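Local atomic coordinates of heavy metal cation tricomponent efflux pump ZneA(CzcA-like) (Cupriavidus metallidurans, PDB entry 4K0J), a protein that probably exports zinc ions from the cell as a Zn(II)/proton antiporter of the resistance-nodulation-cell division (RND) superfamily. Residues Pro162-Val167 and Glu297-Ala302; Phe546-Asp551 and Thr908-Ser913; Leu722-Ala727 and Leu772-Ala777; Ile929-Asn934 and Leu1003-Leu1008. All coordinates share one frame; numbering follows the deposited sequence.

Contact 1. Residues Pro162-Val167 and Glu297-Ala302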
loop_
_atom_site.group_PDB
_atom_site.type_symbol
_atom_site.label_atom_id
_atom_site.label_comp_id
_atom_site.label_asym_id
_atom_site.label_seq_id
_atom_site.Cartn_x
_atom_site.Cartn_y
_atom_site.Cartn_z
ATOM N N PRO C 162 -12.913 20.293 18.316
ATOM C CA PRO C 162 -12.450 19.017 18.879
ATOM C C PRO C 162 -13.530 17.934 18.870
ATOM O O PRO C 162 -13.206 16.748 18.817
ATOM C CB PRO C 162 -12.086 19.384 20.320
ATOM C CG PRO C 162 -11.738 20.824 20.263
ATOM C CD PRO C 162 -12.649 21.419 19.234
ATOM N N ARG C 163 -14.795 18.340 18.898
ATOM C CA ARG C 163 -15.891 17.386 18.907
ATOM C C ARG C 163 -16.163 16.849 17.508
ATOM O O ARG C 163 -16.178 15.638 17.290
ATOM C CB ARG C 163 -17.150 18.023 19.496
ATOM C CG ARG C 163 -18.387 17.133 19.472
ATOM C CD ARG C 163 -18.199 15.870 20.305
ATOM N NE ARG C 163 -19.384 15.013 20.279
ATOM C CZ ARG C 163 -19.635 14.110 19.337
ATOM N NH1 ARG C 163 -18.783 13.936 18.336
ATOM N NH2 ARG C 163 -20.740 13.381 19.392
ATOM N N LEU C 164 -16.377 17.753 16.560
ATOM C CA LEU C 164 -16.664 17.357 15.192
ATOM C C LEU C 164 -15.512 16.570 14.581
ATOM O O LEU C 164 -15.708 15.805 13.643
ATOM C CB LEU C 164 -16.977 18.583 14.339
ATOM C CG LEU C 164 -18.258 19.324 14.715
ATOM C CD1 LEU C 164 -18.286 20.666 14.021
ATOM C CD2 LEU C 164 -19.476 18.511 14.332
ATOM N N LYS C 165 -14.312 16.750 15.123
ATOM C CA LYS C 165 -13.146 15.992 14.675
ATOM C C LYS C 165 -13.261 14.509 15.035
ATOM O O LYS C 165 -12.498 13.683 14.539
ATOM C CB LYS C 165 -11.859 16.567 15.274
ATOM C CG LYS C 165 -11.363 17.865 14.644
ATOM C CD LYS C 165 -10.258 17.614 13.635
ATOM C CE LYS C 165 -9.017 17.036 14.298
ATOM N NZ LYS C 165 -7.962 16.665 13.308
ATOM N N GLN C 166 -14.211 14.170 15.900
ATOM C CA GLN C 166 -14.402 12.778 16.290
ATOM C C GLN C 166 -15.325 12.023 15.341
ATOM O O GLN C 166 -15.356 10.791 15.352
ATOM C CB GLN C 166 -14.974 12.682 17.697
ATOM C CG GLN C 166 -14.194 13.423 18.740
ATOM C CD GLN C 166 -14.685 13.098 20.124
ATOM O OE1 GLN C 166 -14.764 11.930 20.506
ATOM N NE2 GLN C 166 -15.036 14.125 20.883
ATOM N N VAL C 167 -16.088 12.755 14.537
ATOM C CA VAL C 167 -16.996 12.116 13.597
ATOM C C VAL C 167 -16.203 11.364 12.543
ATOM O O VAL C 167 -15.477 11.969 11.758
ATOM C CB VAL C 167 -17.918 13.131 12.897
ATOM C CG1 VAL C 167 -18.857 12.415 11.939
ATOM C CG2 VAL C 167 -18.704 13.918 13.917
ATOM N N GLU C 297 -24.588 11.854 8.901
ATOM C CA GLU C 297 -25.300 11.297 10.040
ATOM C C GLU C 297 -24.535 11.549 11.344
ATOM O O GLU C 297 -25.066 12.155 12.283
ATOM C CB GLU C 297 -25.544 9.805 9.826
ATOM C CG GLU C 297 -26.296 9.511 8.539
ATOM C CD GLU C 297 -26.329 8.036 8.198
ATOM O OE1 GLU C 297 -26.960 7.675 7.178
ATOM O OE2 GLU C 297 -25.722 7.240 8.948
ATOM N N GLY C 298 -23.283 11.101 11.385
ATOM C CA GLY C 298 -22.441 11.257 12.559
ATOM C C GLY C 298 -22.144 12.704 12.900
ATOM O O GLY C 298 -22.027 13.067 14.075
ATOM N N VAL C 299 -22.014 13.535 11.870
ATOM C CA VAL C 299 -21.844 14.967 12.081
ATOM C C VAL C 299 -23.094 15.537 12.740
ATOM O O VAL C 299 -23.002 16.378 13.625
ATOM C CB VAL C 299 -21.549 15.722 10.763
ATOM C CG1 VAL C 299 -21.439 17.220 11.011
ATOM C CG2 VAL C 299 -20.274 15.205 10.131
ATOM N N HIS C 300 -24.261 15.068 12.311
ATOM C CA HIS C 300 -25.522 15.528 12.883
ATOM C C HIS C 300 -25.616 15.143 14.350
ATOM O O HIS C 300 -26.060 15.934 15.188
ATOM C CB HIS C 300 -26.707 14.949 12.116
ATOM C CG HIS C 300 -27.069 15.724 10.890
ATOM N ND1 HIS C 300 -26.796 17.066 10.754
ATOM C CD2 HIS C 300 -27.679 15.346 9.743
ATOM C CE1 HIS C 300 -27.225 17.483 9.577
ATOM N NE2 HIS C 300 -27.764 16.458 8.943
ATOM N N ALA C 301 -25.191 13.920 14.650
ATOM C CA ALA C 301 -25.094 13.464 16.032
ATOM C C ALA C 301 -24.198 14.393 16.847
ATOM O O ALA C 301 -24.573 14.832 17.938
ATOM C CB ALA C 301 -24.566 12.043 16.081
ATOM N N ALA C 302 -23.021 14.696 16.301
ATOM C CA ALA C 302 -22.054 15.559 16.976
ATOM C C ALA C 302 -22.609 16.954 17.256
ATOM O O ALA C 302 -22.622 17.408 18.400
ATOM C CB ALA C 302 -20.790 15.651 16.167
#

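Contact 2. Residues Phe546-Asp551 and Thr908-Ser913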
loop_
_atom_site.group_PDB
_atom_site.type_symbol
_atom_site.label_atom_id
_atom_site.label_comp_id
_atom_site.label_asym_id
_atom_site.label_seq_id
_atom_site.Cartn_x
_atom_site.Cartn_y
_atom_site.Cartn_z
ATOM N N PHE C 546 -20.112 21.093 -22.422
ATOM C CA PHE C 546 -19.475 19.918 -21.839
ATOM C C PHE C 546 -20.406 19.269 -20.824
ATOM O O PHE C 546 -20.418 18.050 -20.666
ATOM C CB PHE C 546 -18.144 20.270 -21.182
ATOM C CG PHE C 546 -17.535 19.131 -20.421
ATOM C CD1 PHE C 546 -17.620 19.078 -19.042
ATOM C CD2 PHE C 546 -16.896 18.101 -21.085
ATOM C CE1 PHE C 546 -17.070 18.028 -18.338
ATOM C CE2 PHE C 546 -16.339 17.049 -20.386
ATOM C CZ PHE C 546 -16.428 17.013 -19.009
ATOM N N LEU C 547 -21.172 20.102 -20.129
ATOM C CA LEU C 547 -22.247 19.639 -19.263
ATOM C C LEU C 547 -23.155 20.813 -18.918
ATOM O O LEU C 547 -22.704 21.957 -18.890
ATOM C CB LEU C 547 -21.701 18.960 -17.995
ATOM C CG LEU C 547 -20.551 19.586 -17.193
ATOM C CD1 LEU C 547 -20.958 20.849 -16.424
ATOM C CD2 LEU C 547 -19.960 18.555 -16.242
ATOM N N PRO C 548 -24.446 20.538 -18.671
ATOM C CA PRO C 548 -25.379 21.584 -18.240
ATOM C C PRO C 548 -24.999 22.171 -16.883
ATOM O O PRO C 548 -24.109 21.645 -16.210
ATOM C CB PRO C 548 -26.726 20.851 -18.158
ATOM C CG PRO C 548 -26.389 19.400 -18.126
ATOM C CD PRO C 548 -25.128 19.255 -18.908
ATOM N N TYR C 549 -25.681 23.247 -16.495
ATOM C CA TYR C 549 -25.339 24.029 -15.307
ATOM C C TYR C 549 -25.141 23.209 -14.028
ATOM O O TYR C 549 -24.303 23.558 -13.193
ATOM C CB TYR C 549 -26.389 25.117 -15.079
ATOM C CG TYR C 549 -26.247 25.862 -13.770
ATOM C CD1 TYR C 549 -25.262 26.827 -13.600
ATOM C CD2 TYR C 549 -27.108 25.607 -12.709
ATOM C CE1 TYR C 549 -25.133 27.511 -12.406
ATOM C CE2 TYR C 549 -26.988 26.286 -11.516
ATOM C CZ TYR C 549 -26.001 27.234 -11.369
ATOM O OH TYR C 549 -25.894 27.902 -10.174
ATOM N N LEU C 550 -25.901 22.123 -13.889
ATOM C CA LEU C 550 -25.853 21.281 -12.691
ATOM C C LEU C 550 -26.141 22.087 -11.428
ATOM O O LEU C 550 -25.222 22.485 -10.710
ATOM C CB LEU C 550 -24.509 20.552 -12.571
ATOM C CG LEU C 550 -24.550 19.025 -12.688
ATOM C CD1 LEU C 550 -24.591 18.585 -14.150
ATOM C CD2 LEU C 550 -23.383 18.386 -11.958
ATOM N N ASP C 551 -27.424 22.314 -11.162
ATOM C CA ASP C 551 -27.851 23.194 -10.082
ATOM C C ASP C 551 -27.635 22.597 -8.691
ATOM O O ASP C 551 -28.178 21.545 -8.356
ATOM C CB ASP C 551 -29.323 23.564 -10.264
ATOM C CG ASP C 551 -29.685 24.880 -9.601
ATOM O OD1 ASP C 551 -28.922 25.351 -8.734
ATOM O OD2 ASP C 551 -30.742 25.447 -9.947
ATOM N N THR C 908 -27.906 22.544 -25.762
ATOM C CA THR C 908 -26.667 22.357 -26.506
ATOM C C THR C 908 -26.378 20.874 -26.712
ATOM O O THR C 908 -27.285 20.046 -26.652
ATOM C CB THR C 908 -25.481 23.002 -25.778
ATOM O OG1 THR C 908 -25.334 22.402 -24.484
ATOM C CG2 THR C 908 -25.711 24.493 -25.615
ATOM N N LEU C 909 -25.112 20.543 -26.951
ATOM C CA LEU C 909 -24.711 19.155 -27.166
ATOM C C LEU C 909 -23.635 18.727 -26.174
ATOM O O LEU C 909 -22.446 18.712 -26.498
ATOM C CB LEU C 909 -24.204 18.958 -28.593
ATOM C CG LEU C 909 -24.091 17.500 -29.027
ATOM C CD1 LEU C 909 -25.466 16.863 -28.994
ATOM C CD2 LEU C 909 -23.482 17.391 -30.411
ATOM N N ASN C 910 -24.062 18.374 -24.968
ATOM C CA ASN C 910 -23.144 17.999 -23.897
ATOM C C ASN C 910 -22.897 16.499 -23.851
ATOM O O ASN C 910 -23.567 15.735 -24.544
ATOM C CB ASN C 910 -23.697 18.478 -22.559
ATOM C CG ASN C 910 -25.211 18.446 -22.517
ATOM O OD1 ASN C 910 -25.813 17.421 -22.202
ATOM N ND2 ASN C 910 -25.835 19.570 -22.850
ATOM N N VAL C 911 -21.937 16.079 -23.030
ATOM C CA VAL C 911 -21.617 14.660 -22.889
ATOM C C VAL C 911 -22.837 13.872 -22.407
ATOM O O VAL C 911 -23.011 12.699 -22.747
ATOM C CB VAL C 911 -20.403 14.435 -21.948
ATOM C CG1 VAL C 911 -20.732 14.835 -20.520
ATOM C CG2 VAL C 911 -19.942 12.989 -22.005
ATOM N N SER C 912 -23.693 14.539 -21.640
ATOM C CA SER C 912 -24.930 13.951 -21.144
ATOM C C SER C 912 -25.857 13.573 -22.293
ATOM O O SER C 912 -26.308 12.433 -22.391
ATOM C CB SER C 912 -25.629 14.938 -20.213
ATOM O OG SER C 912 -26.778 14.364 -19.624
ATOM N N SER C 913 -26.131 14.538 -23.165
ATOM C CA SER C 913 -26.966 14.301 -24.337
ATOM C C SER C 913 -26.303 13.334 -25.313
ATOM O O SER C 913 -26.987 12.616 -26.042
ATOM C CB SER C 913 -27.286 15.617 -25.039
ATOM O OG SER C 913 -26.095 16.282 -25.418
#

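Contact 3. Residues Leu722-Ala727 and Leu772-Ala777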
loop_
_atom_site.group_PDB
_atom_site.type_symbol
_atom_site.label_atom_id
_atom_site.label_comp_id
_atom_site.label_asym_id
_atom_site.label_seq_id
_atom_site.Cartn_x
_atom_site.Cartn_y
_atom_site.Cartn_z
ATOM N N LEU C 722 29.263 51.295 12.856
ATOM C CA LEU C 722 28.549 51.519 14.109
ATOM C C LEU C 722 28.513 50.260 14.960
ATOM O O LEU C 722 27.960 50.265 16.061
ATOM C CB LEU C 722 27.119 52.006 13.853
ATOM C CG LEU C 722 26.929 53.365 13.175
ATOM C CD1 LEU C 722 25.477 53.807 13.249
ATOM C CD2 LEU C 722 27.839 54.414 13.794
ATOM N N GLY C 723 29.101 49.184 14.447
ATOM C CA GLY C 723 29.114 47.916 15.154
ATOM C C GLY C 723 27.715 47.415 15.464
ATOM O O GLY C 723 27.280 47.443 16.618
ATOM N N ILE C 724 27.007 46.972 14.426
ATOM C CA ILE C 724 25.652 46.441 14.566
ATOM C C ILE C 724 25.435 45.290 13.588
ATOM O O ILE C 724 25.895 45.347 12.444
ATOM C CB ILE C 724 24.578 47.540 14.344
ATOM C CG1 ILE C 724 24.396 48.370 15.616
ATOM C CG2 ILE C 724 23.240 46.932 13.904
ATOM C CD1 ILE C 724 23.020 48.982 15.766
ATOM N N ASN C 725 24.758 44.241 14.049
ATOM C CA ASN C 725 24.414 43.106 13.200
ATOM C C ASN C 725 23.087 43.317 12.494
ATOM O O ASN C 725 22.165 43.911 13.050
ATOM C CB ASN C 725 24.317 41.828 14.029
ATOM C CG ASN C 725 25.609 41.485 14.724
ATOM O OD1 ASN C 725 26.682 41.538 14.127
ATOM N ND2 ASN C 725 25.515 41.128 15.999
ATOM N N VAL C 726 22.980 42.808 11.275
ATOM C CA VAL C 726 21.713 42.865 10.572
ATOM C C VAL C 726 20.688 42.026 11.330
ATOM O O VAL C 726 19.491 42.284 11.262
ATOM C CB VAL C 726 21.848 42.390 9.107
ATOM C CG1 VAL C 726 23.310 42.398 8.690
ATOM C CG2 VAL C 726 21.243 41.002 8.920
ATOM N N ALA C 727 21.173 41.038 12.076
ATOM C CA ALA C 727 20.305 40.182 12.877
ATOM C C ALA C 727 19.605 40.944 14.008
ATOM O O ALA C 727 18.515 40.560 14.432
ATOM C CB ALA C 727 21.091 39.007 13.433
ATOM N N LEU C 772 12.688 54.582 16.127
ATOM C CA LEU C 772 12.973 53.769 17.302
ATOM C C LEU C 772 14.403 53.261 17.228
ATOM O O LEU C 772 14.982 53.176 16.144
ATOM C CB LEU C 772 11.955 52.636 17.495
ATOM C CG LEU C 772 11.538 51.714 16.355
ATOM C CD1 LEU C 772 12.647 50.753 15.981
ATOM C CD2 LEU C 772 10.288 50.957 16.746
ATOM N N THR C 773 14.965 52.935 18.387
ATOM C CA THR C 773 16.399 52.714 18.498
ATOM C C THR C 773 16.779 51.268 18.824
ATOM O O THR C 773 15.934 50.447 19.184
ATOM C CB THR C 773 17.007 53.644 19.567
ATOM O OG1 THR C 773 18.426 53.739 19.386
ATOM C CG2 THR C 773 16.694 53.118 20.962
ATOM N N LEU C 774 18.070 50.979 18.686
ATOM C CA LEU C 774 18.643 49.683 19.020
ATOM C C LEU C 774 20.118 49.882 19.375
ATOM O O LEU C 774 20.834 50.613 18.690
ATOM C CB LEU C 774 18.492 48.701 17.855
ATOM C CG LEU C 774 19.272 48.961 16.564
ATOM C CD1 LEU C 774 19.517 47.664 15.810
ATOM C CD2 LEU C 774 18.545 49.955 15.673
ATOM N N THR C 775 20.570 49.243 20.451
ATOM C CA THR C 775 21.925 49.469 20.952
ATOM C C THR C 775 23.020 48.916 20.037
ATOM O O THR C 775 22.739 48.194 19.078
ATOM C CB THR C 775 22.103 48.909 22.371
ATOM O OG1 THR C 775 21.624 47.560 22.413
ATOM C CG2 THR C 775 21.318 49.744 23.368
ATOM N N ALA C 776 24.268 49.261 20.341
ATOM C CA ALA C 776 25.400 48.900 19.493
ATOM C C ALA C 776 26.519 48.226 20.280
ATOM O O ALA C 776 26.297 47.695 21.371
ATOM C CB ALA C 776 25.929 50.129 18.775
ATOM N N ALA C 777 27.725 48.254 19.715
ATOM C CA ALA C 777 28.892 47.649 20.352
ATOM C C ALA C 777 29.539 48.595 21.361
ATOM O O ALA C 777 30.268 48.161 22.253
ATOM C CB ALA C 777 29.906 47.222 19.301
#

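Contact 4. Residues Ile929-Asn934 and Leu1003-Leu1008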
loop_
_atom_site.group_PDB
_atom_site.type_symbol
_atom_site.label_atom_id
_atom_site.label_comp_id
_atom_site.label_asym_id
_atom_site.label_seq_id
_atom_site.Cartn_x
_atom_site.Cartn_y
_atom_site.Cartn_z
ATOM N N ILE C 929 -34.493 -3.750 -35.920
ATOM C CA ILE C 929 -34.193 -5.178 -35.918
ATOM C C ILE C 929 -35.463 -6.007 -35.918
ATOM O O ILE C 929 -35.609 -6.902 -36.738
ATOM C CB ILE C 929 -33.322 -5.586 -34.714
ATOM C CG1 ILE C 929 -31.862 -5.206 -34.959
ATOM C CG2 ILE C 929 -33.412 -7.085 -34.466
ATOM C CD1 ILE C 929 -30.986 -5.362 -33.736
ATOM N N ILE C 930 -36.380 -5.707 -35.003
ATOM C CA ILE C 930 -37.644 -6.437 -34.933
ATOM C C ILE C 930 -38.403 -6.368 -36.256
ATOM O O ILE C 930 -38.837 -7.396 -36.795
ATOM C CB ILE C 930 -38.540 -5.912 -33.799
ATOM C CG1 ILE C 930 -37.940 -6.281 -32.442
ATOM C CG2 ILE C 930 -39.943 -6.488 -33.914
ATOM C CD1 ILE C 930 -37.825 -7.773 -32.220
ATOM N N MET C 931 -38.546 -5.151 -36.778
ATOM C CA MET C 931 -39.205 -4.943 -38.064
ATOM C C MET C 931 -38.599 -5.817 -39.162
ATOM O O MET C 931 -39.282 -6.671 -39.740
ATOM C CB MET C 931 -39.128 -3.467 -38.463
ATOM C CG MET C 931 -39.414 -3.202 -39.933
ATOM S SD MET C 931 -41.020 -3.822 -40.452
ATOM C CE MET C 931 -42.112 -2.687 -39.603
ATOM N N ILE C 932 -37.312 -5.609 -39.425
ATOM C CA ILE C 932 -36.621 -6.294 -40.513
ATOM C C ILE C 932 -36.589 -7.813 -40.339
ATOM O O ILE C 932 -36.650 -8.556 -41.316
ATOM C CB ILE C 932 -35.192 -5.726 -40.715
ATOM C CG1 ILE C 932 -35.139 -4.875 -41.984
ATOM C CG2 ILE C 932 -34.150 -6.833 -40.784
ATOM C CD1 ILE C 932 -36.164 -3.766 -42.014
ATOM N N ALA C 933 -36.518 -8.267 -39.092
ATOM C CA ALA C 933 -36.467 -9.695 -38.800
ATOM C C ALA C 933 -37.810 -10.369 -39.051
ATOM O O ALA C 933 -37.884 -11.355 -39.786
ATOM C CB ALA C 933 -36.013 -9.938 -37.372
ATOM N N ASN C 934 -38.871 -9.843 -38.440
ATOM C CA ASN C 934 -40.200 -10.407 -38.652
ATOM C C ASN C 934 -40.614 -10.310 -40.116
ATOM O O ASN C 934 -41.353 -11.151 -40.616
ATOM C CB ASN C 934 -41.238 -9.749 -37.743
ATOM C CG ASN C 934 -41.034 -10.098 -36.281
ATOM O OD1 ASN C 934 -39.904 -10.277 -35.828
ATOM N ND2 ASN C 934 -42.127 -10.211 -35.538
ATOM N N LEU C 1003 -40.100 6.745 -39.349
ATOM C CA LEU C 1003 -39.215 6.445 -40.461
ATOM C C LEU C 1003 -38.780 4.983 -40.403
ATOM O O LEU C 1003 -38.133 4.478 -41.319
ATOM C CB LEU C 1003 -38.008 7.386 -40.453
ATOM C CG LEU C 1003 -38.356 8.879 -40.472
ATOM C CD1 LEU C 1003 -37.100 9.739 -40.479
ATOM C CD2 LEU C 1003 -39.249 9.220 -41.659
ATOM N N THR C 1004 -39.152 4.308 -39.318
ATOM C CA THR C 1004 -38.875 2.887 -39.160
ATOM C C THR C 1004 -40.003 2.084 -39.789
ATOM O O THR C 1004 -39.812 0.943 -40.208
ATOM C CB THR C 1004 -38.776 2.491 -37.675
ATOM O OG1 THR C 1004 -37.973 3.446 -36.972
ATOM C CG2 THR C 1004 -38.159 1.108 -37.527
ATOM N N LEU C 1005 -41.182 2.694 -39.855
ATOM C CA LEU C 1005 -42.372 2.009 -40.344
ATOM C C LEU C 1005 -42.759 2.457 -41.749
ATOM O O LEU C 1005 -43.744 1.976 -42.306
ATOM C CB LEU C 1005 -43.542 2.240 -39.388
ATOM C CG LEU C 1005 -43.257 1.896 -37.925
ATOM C CD1 LEU C 1005 -44.477 2.163 -37.055
ATOM C CD2 LEU C 1005 -42.805 0.450 -37.799
ATOM N N VAL C 1006 -41.986 3.378 -42.319
ATOM C CA VAL C 1006 -42.286 3.898 -43.651
ATOM C C VAL C 1006 -41.117 3.743 -44.622
ATOM O O VAL C 1006 -41.177 2.940 -45.551
ATOM C CB VAL C 1006 -42.711 5.381 -43.606
ATOM C CG1 VAL C 1006 -43.005 5.889 -45.008
ATOM C CG2 VAL C 1006 -43.926 5.561 -42.709
ATOM N N LEU C 1007 -40.057 4.516 -44.407
ATOM C CA LEU C 1007 -38.900 4.490 -45.298
ATOM C C LEU C 1007 -38.146 3.166 -45.217
ATOM O O LEU C 1007 -37.478 2.759 -46.169
ATOM C CB LEU C 1007 -37.946 5.644 -44.980
ATOM C CG LEU C 1007 -38.471 7.075 -45.110
ATOM C CD1 LEU C 1007 -37.412 8.059 -44.649
ATOM C CD2 LEU C 1007 -38.896 7.374 -46.541
ATOM N N LEU C 1008 -38.257 2.498 -44.075
ATOM C CA LEU C 1008 -37.510 1.267 -43.833
ATOM C C LEU C 1008 -38.029 0.038 -44.602
ATOM O O LEU C 1008 -37.231 -0.695 -45.192
ATOM C CB LEU C 1008 -37.397 0.983 -42.330
ATOM C CG LEU C 1008 -36.383 -0.087 -41.930
ATOM C CD1 LEU C 1008 -34.996 0.309 -42.406
ATOM C CD2 LEU C 1008 -36.397 -0.314 -40.425
#

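Contact 1. Residues Pro162-Val167 and Glu297-Ala302
G298 presents bare backbone to V167. The CA atoms of G298 and V167 are 5.6 Å apart, and V167 CG2 lies 3.4 Å from G298 O. V299 comes next and meets the other branch of the same valine. V167 CG1 is anti to its own backbone N (chi1 -179°) and reaches V299 CG2 at 3.6 Å. V299 CG1 faces L164 CD2 more loosely at 4.1 Å, and these two side chains cross at about a right angle. The helix 292-310 that carries this segment packs beside the end of helix 149-164. In one sheet, each helix is the crossover of a beta-alpha-beta unit whose two parallel strands flank a third, antiparallel one, as in the porter domain of RND pumps. V299 also touches V170 of that sheet. One turn on, A302 points its methyl at R163, L164 and V167 and touches all three. A302 CB lies 3.6 Å from L164 CD2 and 3.5 Å from V167 CG2. One face of the R163 guanidinium lies over A302, with A302 CA 3.4 Å above the plane and offset toward the rim. R163 NE forms a salt bridge with D305 OD2, further along the same helix as A302.

Contact 2. Residues Phe546-Asp551 and Thr908-Ser913
F546 and V911 bring a loop against the N-terminal end of helix 911-939, a predicted transmembrane helix. N910 is the N-cap of this helix. The loop leads from helix 521-536 to strand 554-560, so the contact ties that linker to a helix start. One hydrogen bond crosses, and it is weak: V911 N gives to F546 O at 3.4 Å, with an N-H...O angle of 164°. A first-turn N-H has no carbonyl of its own helix to bind, and the loop supplies one. Hydrogen bonds within 908-913 hold the cap. S913 N gives to N910 OD1 at 3.1 Å, tilted 35° from the plane of the amide carbonyl. S913 OG gives to N910 O at 2.7 Å. N910 ND2 adds a weak bond to T908 OG1. The capping side chain is thereby held at both of its polar atoms. Van der Waals contacts lie beside the crossing bond. F546 CB points away from 908-913, and its side chain touches A855 of helix 848-873 and I456 of helix 455-460. N910 CB packs on L547 CA at 3.8 Å. P548 meets the N910 side chain at about a right angle, with P548 CD 3.7 Å from N910 CG.

Contact 3. Residues Leu722-Ala727 and Leu772-Ala777
I724 reaches across to L774, A776 and the backbone between them. I724 CD1 touches L774 CD1 at 3.7 Å, and the two side chains cross obliquely. The same I724 CD1 lies 3.4 Å from T775 O, so the methyl sits against both a leucine branch and a carbonyl oxygen. Behind it, I724 CG1 packs on A776 CB at 3.9 Å. The A776 methyl also approaches two backbone oxygens, with CB 3.4 Å from L722 O and 3.7 Å from G723 O. One hydrogen bond crosses the contact. A777 N gives to G723 O at 3.2 Å, but the bond is weak and strongly bent, with an N-H...O angle of 121°.

G723 has a positive phi of 58°, and it has no side chain on the side facing A777, where the A777 methyl lies. I724 CG1 is anti to its carbonyl carbon (chi1 -81°), which places it near A776 CB and T775 O. N725 is the N-cap of helix 726-737. Its backbone N is hydrogen-bonded to D728 OD1, and the L774 side chain also touches D728 of that helix.

Further out, strand 773-775 pairs antiparallel with strand 781-783, through backbone hydrogen bonds between L774 and V782. V782 also carries the side chains of L722 and A776. I724 rests on A719 of helix 716-720. The position is far from the predicted membrane helices and consistent with the docking domain of RND pumps. N725, V726 and A727, at the start of helix 726-737, pack against a neighbouring subunit, while strands 773-775 and 781-783 form the other side of the contact.

Contact 4. Residues Ile929-Asn934 and Leu1003-Leu1008
M931 projects from one predicted transmembrane helix toward L1005 and L1008 of another. This is apolar helix packing within the membrane domain, with no hydrogen bond across it. The backbones stay well apart: the CA atoms of M931 and T1004 are 7.9 Å from each other. Side chains bridge the gap. T1004, L1005 and L1008 border the hollow that receives the methionine. M931 CG faces T1004 O and L1008 CD2, at 4.2 Å from each. The chain then bends at chi2 (57°) and chi3 (70°), which swings CE round to L1005 CD2 at 3.7 Å. The receiving side is not a continuous helix. Helical bonding weakens near 1003-1004, and a new helix starts at L1007 after V1006. L1005, in this break, also packs on V961 and L962 of helix 958-970. T1004 OG1 is hydrogen-bonded to A1000 O, within its own part of the chain. A second bump lies beside the methionine. I932 meets L1008 at about a right angle, and both side chains also touch L886 of helix 884-888. The end of I932 abuts L1008 at CG and its CD2 branch, with I932 CD1 3.7 Å from L1008 CG and 3.8 Å from L1008 CD2.

Overall arrangement
The four contacts are spread along the long axis of the pump and do not touch. Contact 4 lies in the membrane domain and contact 3 in the probable docking region at the far end, with centres 97 Å apart. Contact 1, in the probable porter region, and contact 2 lie between these extremes, their centres 36 Å apart. Contacts 2 and 4 share helix 911-939: contact 2 holds its start and contact 4 a later part, with centres 32 Å apart. Contact 1 closes first along the chain. Contact 3 is nested inside the long loop closed by contact 2, and contact 4 follows. One helix thus links the membrane packing to the linker leading into strand 554-560.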